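Local coordinates for protein dTDP-glucose 4,6-dehydratase (Klebsiella pneumoniae, PDB 5U4Q) that binds NAD and, as a member of the NAD-dependent epimerase/dehydratase family, probably removes water from dTDP-glucose to give the 4-keto-6-deoxy sugar nucleotide, at residues A[273-278]-A[284-289]. Sequence-based numbering, arbitrary orientation.
Sequences DYITAL and MEAQKN
The CG2 methyl of I275 meets both A286 and K288, lying 4.3 Å from the CB of A286 and 4.0 Å from the CE of K288. A chi1 of -61° sets CG1 of the isoleucine beside the backbone N and leaves CG2 anti to it, directed from the helix at segment 284-289. The isoleucine and lysine side chains run antiparallel, side by side, and the lysine touches the isoleucine through its aliphatic part, not its charge. K288 is extended up to CE and then bends at its last torsion, turning the ammonium back toward the carbonyl two residues earlier. There K288 NZ donates to the carbonyl O of A286 at 2.9 Å. The bond is well off straight at the acceptor, with a C=O...N angle of 131°, and the donor is tilted 31° from the carbonyl plane. Helix 271-282 is followed by strand 288-291, which pairs in parallel with strand 208-211, in what is probably the C-terminal substrate-binding part of the extended-SDR fold, well away from the NAD-binding Rossmann sheet. M202 of helix 194-203 touches A286, while L278 reaches F198 of that helix and V328 of helix 320-334. One turn beyond I275, E279 OE2 accepts a hydrogen bond from the A286 backbone N and forms a salt bridge with K288 NZ; carboxylate and carbonyl together probably restrain the ammonium and favour its charged form.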
ATOM      1  N   ASP A 273      27.425   6.941 -21.007  1.00 22.34           N
ATOM      2  CA  ASP A 273      28.173   8.173 -20.650  1.00 23.82           C
ATOM      3  C   ASP A 273      28.765   8.047 -19.234  1.00 21.37           C
ATOM      4  O   ASP A 273      29.890   8.505 -18.980  1.00 21.48           O
ATOM      5  CB  ASP A 273      27.292   9.428 -20.715  1.00 27.46           C
ATOM      6  CG  ASP A 273      26.808   9.760 -22.130  1.00 34.17           C
ATOM      7  OD1 ASP A 273      27.438   9.329 -23.110  1.00 39.39           O
ATOM      8  OD2 ASP A 273      25.804  10.488 -22.249  1.00 45.58           O
ATOM      9  N   TYR A 274      28.012   7.429 -18.321  1.00 21.78           N
ATOM     10  CA  TYR A 274      28.507   7.219 -16.951  1.00 20.34           C
ATOM     11  C   TYR A 274      29.613   6.183 -16.915  1.00 20.73           C
ATOM     12  O   TYR A 274      30.598   6.365 -16.223  1.00 19.50           O
ATOM     13  CB  TYR A 274      27.383   6.772 -16.011  1.00 20.52           C
ATOM     14  CG  TYR A 274      26.353   7.824 -15.784  1.00 22.15           C
ATOM     15  CD1 TYR A 274      26.558   8.821 -14.842  1.00 24.05           C
ATOM     16  CD2 TYR A 274      25.177   7.831 -16.496  1.00 26.71           C
ATOM     17  CE1 TYR A 274      25.610   9.812 -14.630  1.00 24.62           C
ATOM     18  CE2 TYR A 274      24.216   8.826 -16.300  1.00 26.31           C
ATOM     19  CZ  TYR A 274      24.436   9.800 -15.353  1.00 24.15           C
ATOM     20  OH  TYR A 274      23.497  10.787 -15.161  1.00 26.51           O
ATOM     21  N   ILE A 275      29.444   5.084 -17.657  1.00 20.60           N
ATOM     22  CA  ILE A 275      30.468   4.039 -17.681  1.00 22.43           C
ATOM     23  C   ILE A 275      31.767   4.587 -18.263  1.00 20.26           C
ATOM     24  O   ILE A 275      32.827   4.380 -17.699  1.00 22.48           O
ATOM     25  CB  ILE A 275      29.988   2.808 -18.470  1.00 23.28           C
ATOM     26  CG1 ILE A 275      28.747   2.231 -17.787  1.00 25.37           C
ATOM     27  CG2 ILE A 275      31.095   1.754 -18.551  1.00 25.21           C
ATOM     28  CD1 ILE A 275      28.163   1.035 -18.497  1.00 29.13           C
ATOM     29  N   THR A 276      31.678   5.292 -19.389  1.00 21.38           N
ATOM     30  CA  THR A 276      32.880   5.836 -20.012  1.00 22.71           C
ATOM     31  C   THR A 276      33.609   6.787 -19.071  1.00 21.34           C
ATOM     32  O   THR A 276      34.850   6.739 -18.939  1.00 21.31           O
ATOM     33  CB  THR A 276      32.537   6.565 -21.321  1.00 24.60           C
ATOM     34  OG1 THR A 276      31.894   5.639 -22.214  1.00 26.17           O
ATOM     35  CG2 THR A 276      33.783   7.133 -21.966  1.00 27.44           C
ATOM     36  N   ALA A 277      32.840   7.649 -18.404  1.00 21.04           N
ATOM     37  CA  ALA A 277      33.429   8.593 -17.458  1.00 20.16           C
ATOM     38  C   ALA A 277      34.101   7.868 -16.278  1.00 19.55           C
ATOM     39  O   ALA A 277      35.145   8.296 -15.803  1.00 20.61           O
ATOM     40  CB  ALA A 277      32.383   9.572 -16.954  1.00 20.87           C
ATOM     41  N   LEU A 278      33.453   6.823 -15.761  1.00 20.23           N
ATOM     42  CA  LEU A 278      34.065   6.025 -14.686  1.00 20.48           C
ATOM     43  C   LEU A 278      35.343   5.364 -15.141  1.00 22.08           C
ATOM     44  O   LEU A 278      36.327   5.328 -14.403  1.00 20.71           O
ATOM     45  CB  LEU A 278      33.132   4.932 -14.171  1.00 23.60           C
ATOM     46  CG  LEU A 278      32.190   5.254 -13.042  1.00 24.93           C
ATOM     47  CD1 LEU A 278      31.321   4.037 -12.794  1.00 25.95           C
ATOM     48  CD2 LEU A 278      32.947   5.630 -11.768  1.00 22.42           C
HETATM   49  N   MSE A 284      40.800   2.367 -16.034  1.00 36.19           N
HETATM   50  CA  MSE A 284      40.644   0.997 -16.502  1.00 38.98           C
HETATM   51  C   MSE A 284      39.412   0.839 -17.347  1.00 40.87           C
HETATM   52  O   MSE A 284      38.575   1.739 -17.407  1.00 43.28           O
HETATM   53  CB  MSE A 284      40.577   0.076 -15.301  1.00 42.54           C
HETATM   54  CG  MSE A 284      39.290   0.259 -14.499  1.00 45.71           C
HETATM   55 SE   MSE A 284      39.408  -0.849 -12.888  1.00 57.73          SE
HETATM   56  CE  MSE A 284      39.331  -2.621 -13.743  1.00 52.37           C
ATOM     57  N   GLU A 285      39.293  -0.313 -18.002  0.50 39.89           N
ATOM     58  CA  GLU A 285      38.155  -0.606 -18.865  0.50 39.19           C
ATOM     59  C   GLU A 285      37.255  -1.645 -18.199  0.50 37.54           C
ATOM     60  O   GLU A 285      37.732  -2.667 -17.709  0.50 41.65           O
ATOM     61  CB  GLU A 285      38.654  -1.078 -20.236  0.50 41.57           C
ATOM     62  CG  GLU A 285      39.470  -0.013 -20.958  0.50 41.97           C
ATOM     63  CD  GLU A 285      40.048  -0.479 -22.283  0.50 43.66           C
ATOM     64  OE1 GLU A 285      40.200  -1.705 -22.480  0.50 44.04           O
ATOM     65  OE2 GLU A 285      40.367   0.393 -23.125  0.50 44.62           O
ATOM     66  N   ALA A 286      35.953  -1.367 -18.180  1.00 35.21           N
ATOM     67  CA  ALA A 286      34.976  -2.244 -17.556  1.00 33.26           C
ATOM     68  C   ALA A 286      34.656  -3.433 -18.458  1.00 34.93           C
ATOM     69  O   ALA A 286      34.609  -3.291 -19.684  1.00 32.09           O
ATOM     70  CB  ALA A 286      33.698  -1.477 -17.265  1.00 31.79           C
ATOM     71  N   GLN A 287      34.453  -4.598 -17.837  1.00 35.19           N
ATOM     72  CA  GLN A 287      33.997  -5.800 -18.528  1.00 34.09           C
ATOM     73  C   GLN A 287      32.503  -5.634 -18.726  1.00 32.63           C
ATOM     74  O   GLN A 287      31.788  -5.304 -17.776  1.00 34.33           O
ATOM     75  CB  GLN A 287      34.247  -7.047 -17.676  1.00 40.03           C
ATOM     76  CG  GLN A 287      35.717  -7.373 -17.461  1.00 44.78           C
ATOM     77  CD  GLN A 287      36.348  -8.032 -18.666  1.00 49.69           C
ATOM     78  OE1 GLN A 287      37.289  -7.499 -19.258  1.00 55.18           O
ATOM     79  NE2 GLN A 287      35.820  -9.191 -19.051  1.00 53.43           N
ATOM     80  N   LYS A 288      32.019  -5.864 -19.942  1.00 28.04           N
ATOM     81  CA  LYS A 288      30.617  -5.678 -20.259  1.00 27.65           C
ATOM     82  C   LYS A 288      29.981  -6.922 -20.861  1.00 29.30           C
ATOM     83  O   LYS A 288      30.630  -7.653 -21.629  1.00 31.97           O
ATOM     84  CB  LYS A 288      30.468  -4.506 -21.242  1.00 27.91           C
ATOM     85  CG  LYS A 288      31.149  -3.231 -20.779  1.00 28.64           C
ATOM     86  CD  LYS A 288      31.146  -2.147 -21.845  1.00 27.23           C
ATOM     87  CE  LYS A 288      31.949  -0.942 -21.393  1.00 27.21           C
ATOM     88  NZ  LYS A 288      33.424  -1.164 -21.326  1.00 29.40           N
ATOM     89  N   ASN A 289      28.726  -7.173 -20.490  1.00 30.87           N
ATOM     90  CA  ASN A 289      27.901  -8.234 -21.076  1.00 34.40           C
ATOM     91  C   ASN A 289      26.766  -7.523 -21.816  1.00 31.02           C
ATOM     92  O   ASN A 289      25.954  -6.833 -21.205  1.00 29.19           O
ATOM     93  CB  ASN A 289      27.273  -9.141 -20.010  1.00 39.81           C
ATOM     94  CG  ASN A 289      28.290  -9.823 -19.129  1.00 46.58           C
ATOM     95  OD1 ASN A 289      28.007 -10.094 -17.962  1.00 55.58           O
ATOM     96  ND2 ASN A 289      29.475 -10.107 -19.667  1.00 50.31           N
TER